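Local coordinates for periplasmic binding protein (PDB 2R79) that binds heme in the periplasm of Pseudomonas aeruginosa and probably delivers it to a membrane transporter for uptake, at residues 95-98 and 99-103; 33-36 and 37-40; 203-206 and 207-211; 156-159 and 160-164. One frame throughout, in Å; residues are numbered along the deposited sequence.

Interaction 1: residues 95-98 and 99-103; sequences EALE and SNLKK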
loop_
_atom_site.group_PDB
_atom_site.type_symbol
_atom_site.label_atom_id
_atom_site.label_comp_id
_atom_site.label_asym_id
_atom_site.label_seq_id
_atom_site.Cartn_x
_atom_site.Cartn_y
_atom_site.Cartn_z
ATOM N N GLU A 95 16.311 -34.549 -17.312
ATOM C CA GLU A 95 16.464 -34.999 -18.686
ATOM C C GLU A 95 15.425 -34.300 -19.551
ATOM O O GLU A 95 15.725 -33.862 -20.659
ATOM C CB GLU A 95 16.288 -36.513 -18.793
ATOM C CG GLU A 95 16.223 -37.002 -20.232
ATOM C CD GLU A 95 16.128 -38.513 -20.344
ATOM O OE1 GLU A 95 15.231 -39.107 -19.703
ATOM O OE2 GLU A 95 16.949 -39.106 -21.081
ATOM N N ALA A 96 14.203 -34.198 -19.039
ATOM C CA ALA A 96 13.124 -33.543 -19.766
ATOM C C ALA A 96 13.406 -32.050 -19.883
ATOM O O ALA A 96 13.250 -31.458 -20.954
ATOM C CB ALA A 96 11.806 -33.766 -19.055
ATOM N N LEU A 97 13.822 -31.440 -18.777
ATOM C CA LEU A 97 14.119 -30.016 -18.789
ATOM C C LEU A 97 15.175 -29.722 -19.841
ATOM O O LEU A 97 14.968 -28.889 -20.722
ATOM C CB LEU A 97 14.614 -29.556 -17.419
ATOM C CG LEU A 97 15.059 -28.095 -17.342
ATOM C CD1 LEU A 97 13.997 -27.174 -17.934
ATOM C CD2 LEU A 97 15.329 -27.744 -15.899
ATOM N N GLU A 98 16.301 -30.425 -19.751
ATOM C CA GLU A 98 17.408 -30.251 -20.682
ATOM C C GLU A 98 16.994 -30.452 -22.132
ATOM O O GLU A 98 17.599 -29.893 -23.037
ATOM C CB GLU A 98 18.542 -31.207 -20.312
ATOM C CG GLU A 98 19.216 -30.837 -19.002
ATOM C CD GLU A 98 20.089 -31.948 -18.443
ATOM O OE1 GLU A 98 20.875 -32.538 -19.214
ATOM O OE2 GLU A 98 19.996 -32.222 -17.226
ATOM N N SER A 99 15.955 -31.245 -22.351
ATOM C CA SER A 99 15.467 -31.485 -23.700
ATOM C C SER A 99 14.555 -30.339 -24.125
ATOM O O SER A 99 14.547 -29.938 -25.286
ATOM C CB SER A 99 14.704 -32.804 -23.759
ATOM O OG SER A 99 14.029 -32.928 -24.996
ATOM N N ASN A 100 13.775 -29.818 -23.186
ATOM C CA ASN A 100 12.892 -28.705 -23.497
ATOM C C ASN A 100 13.738 -27.466 -23.799
ATOM O O ASN A 100 13.483 -26.744 -24.760
ATOM C CB ASN A 100 11.952 -28.409 -22.325
ATOM C CG ASN A 100 10.857 -29.445 -22.169
ATOM O OD1 ASN A 100 10.571 -30.214 -23.087
ATOM N ND2 ASN A 100 10.222 -29.456 -21.003
ATOM N N LEU A 101 14.754 -27.226 -22.979
ATOM C CA LEU A 101 15.613 -26.070 -23.186
ATOM C C LEU A 101 16.327 -26.149 -24.529
ATOM O O LEU A 101 16.494 -25.140 -25.209
ATOM C CB LEU A 101 16.634 -25.951 -22.059
ATOM C CG LEU A 101 16.073 -25.589 -20.684
ATOM C CD1 LEU A 101 17.223 -25.430 -19.708
ATOM C CD2 LEU A 101 15.274 -24.308 -20.764
ATOM N N LYS A 102 16.746 -27.352 -24.901
ATOM C CA LYS A 102 17.427 -27.572 -26.168
ATOM C C LYS A 102 16.547 -27.091 -27.314
ATOM O O LYS A 102 16.996 -26.343 -28.180
ATOM C CB LYS A 102 17.734 -29.063 -26.339
ATOM C CG LYS A 102 18.272 -29.451 -27.709
ATOM C CD LYS A 102 19.628 -28.820 -27.983
ATOM C CE LYS A 102 20.166 -29.242 -29.347
ATOM N NZ LYS A 102 21.489 -28.622 -29.643
ATOM N N LYS A 103 15.289 -27.516 -27.313
ATOM C CA LYS A 103 14.358 -27.124 -28.363
ATOM C C LYS A 103 14.046 -25.629 -28.343
ATOM O O LYS A 103 14.153 -24.959 -29.369
ATOM C CB LYS A 103 13.059 -27.918 -28.243
ATOM C CG LYS A 103 13.242 -29.413 -28.382
ATOM C CD LYS A 103 11.910 -30.146 -28.312
ATOM C CE LYS A 103 12.118 -31.645 -28.453
ATOM N NZ LYS A 103 10.827 -32.384 -28.515
#
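Leu-97 and Leu-101, one helical turn apart, meet obliquely, the CD1 methyl of Leu-97 lying against the branch point of Leu-101 with CD1 to CG at 3.8 Å. They leave the helix differently: in Leu-97 CG is anti to the backbone N (chi1 176°), whereas in Leu-101 it is anti to the carbonyl carbon (chi1 -68°). Both are buried: they touch Trp-15 of helix 10-18, and Tyr-121 and Glu-118 of helix 111-135 reach Leu-97 and Leu-101 respectively. This is an i to i+4 apolar pair on the inward face of helix 94-108, a helix in the half of the periplasmic binding protein fold that holds the parallel sheet. Beneath the leucines the backbone bond from Leu-101 N to Leu-97 O is short and straight, 2.8 Å with an N-H...O angle of 170°. The bond before it, Asn-100 N to Ala-96 O, is as short; the one after it is longer, Lys-102 N sitting well above the carbonyl plane of Glu-98 in a 3.3 Å bond to its O. Ser-99 N is shared between Ala-96 O and Glu-95 O, both bonds weak. Asn-100 folds its amide back beside the Ala-96 carbonyl, CG to O at 3.4 Å, but ND2 is hydrogen-bonded to Ser-89 O in the loop ahead of the helix. Ala-96 packs on the same loop, touching Ser-89 and Lys-91. On the outward side CB of Lys-102 rests on Glu-98 O at 3.4 Å before the chain bends at chi2 and leads away.

Interaction 2: residues 33-36 and 37-40; sequences QHPQ and ALKQ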
loop_
_atom_site.group_PDB
_atom_site.type_symbol
_atom_site.label_atom_id
_atom_site.label_comp_id
_atom_site.label_asym_id
_atom_site.label_seq_id
_atom_site.Cartn_x
_atom_site.Cartn_y
_atom_site.Cartn_z
ATOM N N GLN A 33 1.535 -16.910 -15.403
ATOM C CA GLN A 33 1.424 -15.689 -14.625
ATOM C C GLN A 33 2.761 -15.094 -14.218
ATOM O O GLN A 33 2.817 -14.163 -13.409
ATOM C CB GLN A 33 0.593 -15.982 -13.379
ATOM C CG GLN A 33 -0.847 -16.376 -13.684
ATOM C CD GLN A 33 -1.526 -17.062 -12.514
ATOM O OE1 GLN A 33 -1.292 -16.720 -11.354
ATOM N NE2 GLN A 33 -2.383 -18.032 -12.814
ATOM N N HIS A 34 3.841 -15.630 -14.773
ATOM C CA HIS A 34 5.171 -15.145 -14.448
ATOM C C HIS A 34 6.050 -15.132 -15.680
ATOM O O HIS A 34 6.139 -16.123 -16.391
ATOM C CB HIS A 34 5.810 -16.019 -13.364
ATOM C CG HIS A 34 5.035 -16.046 -12.086
ATOM N ND1 HIS A 34 3.929 -16.848 -11.904
ATOM C CD2 HIS A 34 5.154 -15.306 -10.957
ATOM C CE1 HIS A 34 3.398 -16.598 -10.720
ATOM N NE2 HIS A 34 4.121 -15.664 -10.126
ATOM N N PRO A 35 6.699 -13.994 -15.958
ATOM C CA PRO A 35 6.592 -12.787 -15.137
ATOM C C PRO A 35 5.211 -12.137 -15.180
ATOM O O PRO A 35 4.376 -12.451 -16.027
ATOM C CB PRO A 35 7.687 -11.883 -15.709
ATOM C CG PRO A 35 7.732 -12.291 -17.148
ATOM C CD PRO A 35 7.678 -13.798 -17.040
ATOM N N GLN A 36 4.990 -11.227 -14.243
ATOM C CA GLN A 36 3.741 -10.499 -14.103
ATOM C C GLN A 36 3.181 -9.950 -15.430
ATOM O O GLN A 36 1.972 -9.995 -15.663
ATOM C CB GLN A 36 3.971 -9.368 -13.105
ATOM C CG GLN A 36 2.747 -8.611 -12.664
ATOM C CD GLN A 36 3.111 -7.481 -11.718
ATOM O OE1 GLN A 36 3.627 -7.715 -10.621
ATOM N NE2 GLN A 36 2.859 -6.245 -12.144
ATOM N N ALA A 37 4.058 -9.454 -16.298
ATOM C CA ALA A 37 3.638 -8.894 -17.582
ATOM C C ALA A 37 2.846 -9.859 -18.462
ATOM O O ALA A 37 2.000 -9.437 -19.250
ATOM C CB ALA A 37 4.853 -8.379 -18.344
ATOM N N LEU A 38 3.123 -11.151 -18.341
ATOM C CA LEU A 38 2.422 -12.155 -19.134
ATOM C C LEU A 38 0.908 -12.153 -18.883
ATOM O O LEU A 38 0.129 -12.629 -19.714
ATOM C CB LEU A 38 3.006 -13.541 -18.841
ATOM C CG LEU A 38 4.009 -14.129 -19.843
ATOM C CD1 LEU A 38 4.909 -13.052 -20.421
ATOM C CD2 LEU A 38 4.821 -15.215 -19.145
ATOM N N LYS A 39 0.491 -11.611 -17.745
ATOM C CA LYS A 39 -0.930 -11.561 -17.416
ATOM C C LYS A 39 -1.644 -10.499 -18.255
ATOM O O LYS A 39 -2.869 -10.522 -18.386
ATOM C CB LYS A 39 -1.117 -11.252 -15.927
ATOM C CG LYS A 39 -0.321 -12.173 -15.021
ATOM C CD LYS A 39 -0.268 -11.681 -13.584
ATOM C CE LYS A 39 -1.507 -12.072 -12.808
ATOM N NZ LYS A 39 -1.324 -11.799 -11.355
ATOM N N GLN A 40 -0.876 -9.579 -18.833
ATOM C CA GLN A 40 -1.456 -8.521 -19.649
ATOM C C GLN A 40 -1.504 -8.865 -21.140
ATOM O O GLN A 40 -1.901 -8.039 -21.962
ATOM C CB GLN A 40 -0.693 -7.209 -19.419
ATOM C CG GLN A 40 -0.710 -6.778 -17.955
ATOM C CD GLN A 40 0.099 -5.527 -17.682
ATOM O OE1 GLN A 40 -0.359 -4.409 -17.915
ATOM N NE2 GLN A 40 1.319 -5.713 -17.186
#
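Leu-38 turns back over the residues that lead into its own 3-10 turn. Its CD2 methyl touches the ring of Pro-35 at CD, 3.8 Å away, and comes within 3.2 Å of His-34 O, so one branch covers the peptide that joins His-34 to Pro-35. That peptide is cis. Next to it, Lys-39 lays its aliphatic stem across the backbone: CG lies 3.2 Å from Gln-36 O and 3.9 Å from Gln-33 CA. CG is anti to the carbonyl carbon (chi1 -52°), which brings CG, and CD after it, against the Gln-36 carbonyl; only beyond CD does the chain bend, at chi3. Two i+3 backbone hydrogen bonds set these positions. Leu-38 N binds Pro-35 O at 2.9 Å and Lys-39 N binds Gln-36 O at 3.0 Å, each donor above the plane of its carbonyl, and Gln-40 N continues the pattern to Ala-37 O. Further out, Gln-33 NE2 is held by Thr-30 O, and the Gln-33 side chain comes within about 4 Å of a bound heme, so this turn borders the heme-binding cleft. Gln-40 packs on Leu-205 of a second subunit. The turn belongs to the loop that runs from strand 25-28 to helix 52-56, and its apolar side faces helix 10-18, where Pro-35 meets Val-17 and Leu-38 meets Ser-13 and Val-17.

Interaction 3: residues 203-206 and 207-211; sequences RSLE and GDAAR. With HEM (protoporphyrin IX containing Fe), chain D.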
loop_
_atom_site.group_PDB
_atom_site.type_symbol
_atom_site.label_atom_id
_atom_site.label_comp_id
_atom_site.label_asym_id
_atom_site.label_seq_id
_atom_site.Cartn_x
_atom_site.Cartn_y
_atom_site.Cartn_z
ATOM N N ARG A 203 -5.369 -23.744 -6.210
ATOM C CA ARG A 203 -5.644 -23.045 -7.458
ATOM C C ARG A 203 -6.359 -21.706 -7.260
ATOM O O ARG A 203 -6.134 -20.769 -8.018
ATOM C CB ARG A 203 -6.506 -23.927 -8.361
ATOM C CG ARG A 203 -5.816 -25.173 -8.879
ATOM C CD ARG A 203 -6.844 -26.190 -9.347
ATOM N NE ARG A 203 -7.944 -25.554 -10.070
ATOM C CZ ARG A 203 -9.030 -26.194 -10.497
ATOM N NH1 ARG A 203 -9.174 -27.497 -10.278
ATOM N NH2 ARG A 203 -9.980 -25.528 -11.138
ATOM N N SER A 204 -7.206 -21.618 -6.238
ATOM C CA SER A 204 -7.982 -20.407 -5.985
ATOM C C SER A 204 -7.611 -19.567 -4.762
ATOM O O SER A 204 -7.802 -18.355 -4.769
ATOM C CB SER A 204 -9.462 -20.770 -5.865
ATOM O OG SER A 204 -9.840 -21.712 -6.851
ATOM N N LEU A 205 -7.100 -20.206 -3.715
ATOM C CA LEU A 205 -6.769 -19.504 -2.482
ATOM C C LEU A 205 -5.279 -19.379 -2.184
ATOM O O LEU A 205 -4.458 -20.133 -2.703
ATOM C CB LEU A 205 -7.461 -20.203 -1.309
ATOM C CG LEU A 205 -8.980 -20.355 -1.395
ATOM C CD1 LEU A 205 -9.440 -21.344 -0.352
ATOM C CD2 LEU A 205 -9.652 -19.008 -1.194
ATOM N N GLU A 206 -4.949 -18.429 -1.315
ATOM C CA GLU A 206 -3.571 -18.177 -0.919
ATOM C C GLU A 206 -3.488 -17.908 0.593
ATOM O O GLU A 206 -4.507 -17.700 1.246
ATOM C CB GLU A 206 -3.042 -16.985 -1.716
ATOM C CG GLU A 206 -1.614 -16.573 -1.396
ATOM C CD GLU A 206 -1.094 -15.524 -2.366
ATOM O OE1 GLU A 206 -1.834 -14.543 -2.624
ATOM O OE2 GLU A 206 0.048 -15.679 -2.868
ATOM N N GLY A 207 -2.278 -17.940 1.144
ATOM C CA GLY A 207 -2.079 -17.681 2.563
ATOM C C GLY A 207 -3.052 -18.318 3.543
ATOM O O GLY A 207 -3.439 -19.480 3.398
ATOM N N ASP A 208 -3.450 -17.545 4.548
ATOM C CA ASP A 208 -4.365 -18.018 5.578
ATOM C C ASP A 208 -5.724 -18.458 5.048
ATOM O O ASP A 208 -6.381 -19.318 5.640
ATOM C CB ASP A 208 -4.552 -16.941 6.645
ATOM C CG ASP A 208 -3.273 -16.662 7.414
ATOM O OD1 ASP A 208 -2.646 -17.633 7.888
ATOM O OD2 ASP A 208 -2.900 -15.475 7.550
ATOM N N ALA A 209 -6.147 -17.871 3.938
ATOM C CA ALA A 209 -7.422 -18.232 3.341
ATOM C C ALA A 209 -7.313 -19.681 2.878
ATOM O O ALA A 209 -8.224 -20.490 3.075
ATOM C CB ALA A 209 -7.729 -17.311 2.164
ATOM N N ALA A 210 -6.175 -20.008 2.278
ATOM C CA ALA A 210 -5.945 -21.359 1.809
ATOM C C ALA A 210 -5.930 -22.312 2.999
ATOM O O ALA A 210 -6.499 -23.396 2.929
ATOM C CB ALA A 210 -4.622 -21.437 1.043
ATOM N N ARG A 211 -5.288 -21.905 4.093
ATOM C CA ARG A 211 -5.213 -22.747 5.286
ATOM C C ARG A 211 -6.585 -22.989 5.884
ATOM O O ARG A 211 -6.938 -24.128 6.218
ATOM C CB ARG A 211 -4.344 -22.107 6.363
ATOM C CG ARG A 211 -2.911 -21.935 5.972
ATOM C CD ARG A 211 -2.026 -21.624 7.159
ATOM N NE ARG A 211 -0.655 -21.534 6.686
ATOM C CZ ARG A 211 -0.164 -20.509 5.996
ATOM N NH1 ARG A 211 -0.923 -19.461 5.710
ATOM N NH2 ARG A 211 1.075 -20.560 5.533
HETATM C CHA HEM D . -8.963 -28.682 -14.038
HETATM C CHB HEM D . -7.256 -24.102 -13.453
HETATM C CHC HEM D . -3.137 -25.899 -11.613
HETATM C CHD HEM D . -4.768 -30.445 -12.265
HETATM C C1A HEM D . -8.871 -27.263 -14.051
HETATM C C2A HEM D . -9.921 -26.335 -14.449
HETATM C C3A HEM D . -9.420 -25.069 -14.310
HETATM C C4A HEM D . -8.082 -25.197 -13.790
HETATM C CMA HEM D . -10.110 -23.753 -14.682
HETATM C CAA HEM D . -11.342 -26.644 -14.922
HETATM C CBA HEM D . -12.352 -26.799 -13.787
HETATM C CGA HEM D . -12.133 -28.064 -12.974
HETATM O O1A HEM D . -12.342 -29.173 -13.519
HETATM O O2A HEM D . -11.744 -27.951 -11.788
HETATM C C1B HEM D . -5.942 -24.185 -12.977
HETATM C C2B HEM D . -5.105 -23.049 -12.620
HETATM C C3B HEM D . -3.943 -23.554 -12.088
HETATM C C4B HEM D . -4.071 -25.000 -12.142
HETATM C CMB HEM D . -5.426 -21.565 -12.869
HETATM C CAB HEM D . -2.830 -22.847 -11.632
HETATM C CBB HEM D . -2.884 -21.741 -10.845
HETATM C C1C HEM D . -3.226 -27.298 -11.645
HETATM C C2C HEM D . -2.252 -28.192 -11.055
HETATM C C3C HEM D . -2.716 -29.460 -11.178
HETATM C C4C HEM D . -3.951 -29.355 -11.940
HETATM C CMC HEM D . -0.924 -27.801 -10.424
HETATM C CAC HEM D . -2.211 -30.577 -10.511
HETATM C CBC HEM D . -1.434 -31.521 -11.095
HETATM C C1D HEM D . -6.033 -30.356 -12.840
HETATM C C2D HEM D . -6.870 -31.504 -13.078
HETATM C C3D HEM D . -8.025 -31.040 -13.604
HETATM C C4D HEM D . -7.941 -29.577 -13.638
HETATM C CMD HEM D . -6.526 -32.968 -12.811
HETATM C CAD HEM D . -9.099 -31.976 -14.158
HETATM C CBD HEM D . -9.323 -31.937 -15.670
HETATM C CGD HEM D . -8.131 -32.434 -16.486
HETATM O O1D HEM D . -8.246 -32.465 -17.732
HETATM O O2D HEM D . -7.086 -32.796 -15.896
HETATM N NA HEM D . -7.727 -26.545 -13.671
HETATM N NB HEM D . -5.281 -25.389 -12.733
HETATM N NC HEM D . -4.272 -28.017 -12.207
HETATM N ND HEM D . -6.680 -29.168 -13.196
HETATM FE FE HEM D . -5.932 -27.288 -13.130
#
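Leu-205 holds CG anti to its carbonyl carbon (chi1 -56°), which carries the branch over Ala-209, CD1 3.7 Å from Ala-209 O and CD2 4.2 Å from Ala-209 CB. The backbone sets Leu-205 CB 3.7 Å from Ala-210 CA. Glu-206 O takes the amide of Ala-210 in a 3.0 Å hydrogen bond, N to O, with the donor well above the carbonyl plane, tying the loop to the first turn of helix 207-217. At Gly-207 the chain turns with a positive phi, 43°. Along the helix, Arg-211 NH1 makes a salt bridge to Asp-208 OD1, 3.3 Å, while Arg-211 NE is bonded to Leu-232 O. At the loop's other end Arg-203 bends at chi3 (41°) and lays its guanidinium over the porphyrin, the two planes nearly parallel: heme NA lies 3.4 Å from the guanidinium plane, over that group's centre. Both terminal nitrogens grip one propionate oxygen at the guanidinium's edge, NH1 to heme O2A at 3.0 Å and NH2 to heme O2A at 3.1 Å, probably a charge-assisted pairing. The loop follows strand 197-202 of the mixed sheet, a strand-loop-helix unit that offers Arg-203 to the heme pocket of this periplasmic binding protein.

Interaction 4: residues 156-159 and 160-164; sequences LVAG and RNTGG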
loop_
_atom_site.group_PDB
_atom_site.type_symbol
_atom_site.label_atom_id
_atom_site.label_comp_id
_atom_site.label_asym_id
_atom_site.label_seq_id
_atom_site.Cartn_x
_atom_site.Cartn_y
_atom_site.Cartn_z
ATOM N N LEU A 156 -5.876 -33.406 -4.211
ATOM C CA LEU A 156 -5.112 -34.380 -4.974
ATOM C C LEU A 156 -3.752 -34.467 -4.270
ATOM O O LEU A 156 -3.105 -33.447 -4.026
ATOM C CB LEU A 156 -4.924 -33.929 -6.429
ATOM C CG LEU A 156 -6.104 -34.018 -7.404
ATOM C CD1 LEU A 156 -5.651 -33.547 -8.781
ATOM C CD2 LEU A 156 -6.617 -35.462 -7.487
ATOM N N VAL A 157 -3.336 -35.675 -3.913
ATOM C CA VAL A 157 -2.059 -35.858 -3.244
ATOM C C VAL A 157 -0.986 -36.186 -4.264
ATOM O O VAL A 157 -1.184 -37.044 -5.125
ATOM C CB VAL A 157 -2.121 -37.002 -2.212
ATOM C CG1 VAL A 157 -0.758 -37.186 -1.553
ATOM C CG2 VAL A 157 -3.174 -36.695 -1.169
ATOM N N ALA A 158 0.152 -35.505 -4.165
ATOM C CA ALA A 158 1.264 -35.733 -5.086
ATOM C C ALA A 158 2.018 -37.008 -4.742
ATOM O O ALA A 158 2.711 -37.091 -3.725
ATOM C CB ALA A 158 2.230 -34.543 -5.068
ATOM N N GLY A 159 1.878 -38.004 -5.602
ATOM C CA GLY A 159 2.564 -39.254 -5.383
ATOM C C GLY A 159 3.860 -39.253 -6.158
ATOM O O GLY A 159 4.340 -38.199 -6.585
ATOM N N ARG A 160 4.415 -40.442 -6.348
ATOM C CA ARG A 160 5.660 -40.616 -7.063
ATOM C C ARG A 160 5.548 -40.194 -8.525
ATOM O O ARG A 160 4.501 -40.340 -9.147
ATOM C CB ARG A 160 6.097 -42.079 -6.986
ATOM C CG ARG A 160 6.278 -42.627 -5.565
ATOM C CD ARG A 160 7.472 -43.573 -5.525
ATOM N NE ARG A 160 7.557 -44.340 -6.768
ATOM C CZ ARG A 160 8.663 -44.915 -7.231
ATOM N NH1 ARG A 160 9.802 -44.822 -6.555
ATOM N NH2 ARG A 160 8.630 -45.564 -8.388
ATOM N N ASN A 161 6.645 -39.670 -9.063
ATOM C CA ASN A 161 6.698 -39.229 -10.452
ATOM C C ASN A 161 5.810 -38.033 -10.807
ATOM O O ASN A 161 5.179 -37.996 -11.867
ATOM C CB ASN A 161 6.403 -40.410 -11.375
ATOM C CG ASN A 161 7.521 -41.442 -11.359
ATOM O OD1 ASN A 161 8.682 -41.116 -11.613
ATOM N ND2 ASN A 161 7.176 -42.687 -11.055
ATOM N N THR A 162 5.770 -37.051 -9.914
ATOM C CA THR A 162 4.994 -35.835 -10.133
ATOM C C THR A 162 5.914 -34.675 -9.808
ATOM O O THR A 162 6.923 -34.860 -9.133
ATOM C CB THR A 162 3.760 -35.739 -9.196
ATOM O OG1 THR A 162 4.191 -35.774 -7.829
ATOM C CG2 THR A 162 2.790 -36.871 -9.460
ATOM N N GLY A 163 5.568 -33.484 -10.287
ATOM C CA GLY A 163 6.377 -32.319 -9.994
ATOM C C GLY A 163 6.384 -32.069 -8.496
ATOM O O GLY A 163 7.384 -31.623 -7.937
ATOM N N GLY A 164 5.263 -32.360 -7.839
ATOM C CA GLY A 164 5.183 -32.168 -6.401
ATOM C C GLY A 164 6.175 -33.048 -5.660
ATOM O O GLY A 164 6.827 -32.604 -4.714
#
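Thr-162 gives the main polar link, its hydroxyl OG1 donating to Gly-159 O over 2.7 Å. The approach is close to the carbonyl's long direction, 154° at the oxygen, and tilted by 18° from its plane. OG1 stands between the backbone N and the carbonyl carbon (chi1 59°), from where it can also reach forward: it accepts from Asp-165 N in the first turn of helix 163-170. One hydroxyl therefore gives its proton back to the loop and takes an amide from the helix. This is an N-cap, Thr-162 standing just ahead of helix 163-170, and it closes the tight connection from strand 155-158 of the mixed sheet into that helix. Van der Waals contacts lie alongside. The methyl of Ala-158 points toward the returning chain and touches Thr-162 OG1 at 3.6 Å and Gly-164 CA at 4.0 Å. Gly-164 presents only its backbone to the Ala-158 methyl, and strand end and helix start lie close together here. The second branch of Thr-162, CG2, lies 3.5 Å from Gly-159 O, and Tyr-182 packs against both Ala-158 and Thr-162. The hydroxyl of Tyr-182, a residue of the heme pocket, is in turn hydrogen-bonded to Gly-164 N, so the helix start also meets the pocket wall. On the exposed outer side of the bend the polar ends look to Glu-180: Asn-161 ND2 makes a hydrogen bond to its OE2, and Arg-160 NE a long, weak ion pair with the same oxygen.

Overall arrangement
All four are local contacts, but each answers to its own place in the fold. Interaction 4 is buried and joins a sheet strand to the helix after it through a hydroxyl. Interactions 1 and 3 are partly buried: the first is leucine packing within a single helix, the other a loop-to-helix junction whose far end meets the heme with charge. Interaction 2 lies at the surface, a 3-10 turn backed by one leucine. Interactions 1 and 2 share helix 10-18 as a packing partner, while interactions 3 and 4 both belong to the mixed-sheet half, each leading from a strand into a helix. Interactions 1 and 3 are farthest apart, centres 32 Å.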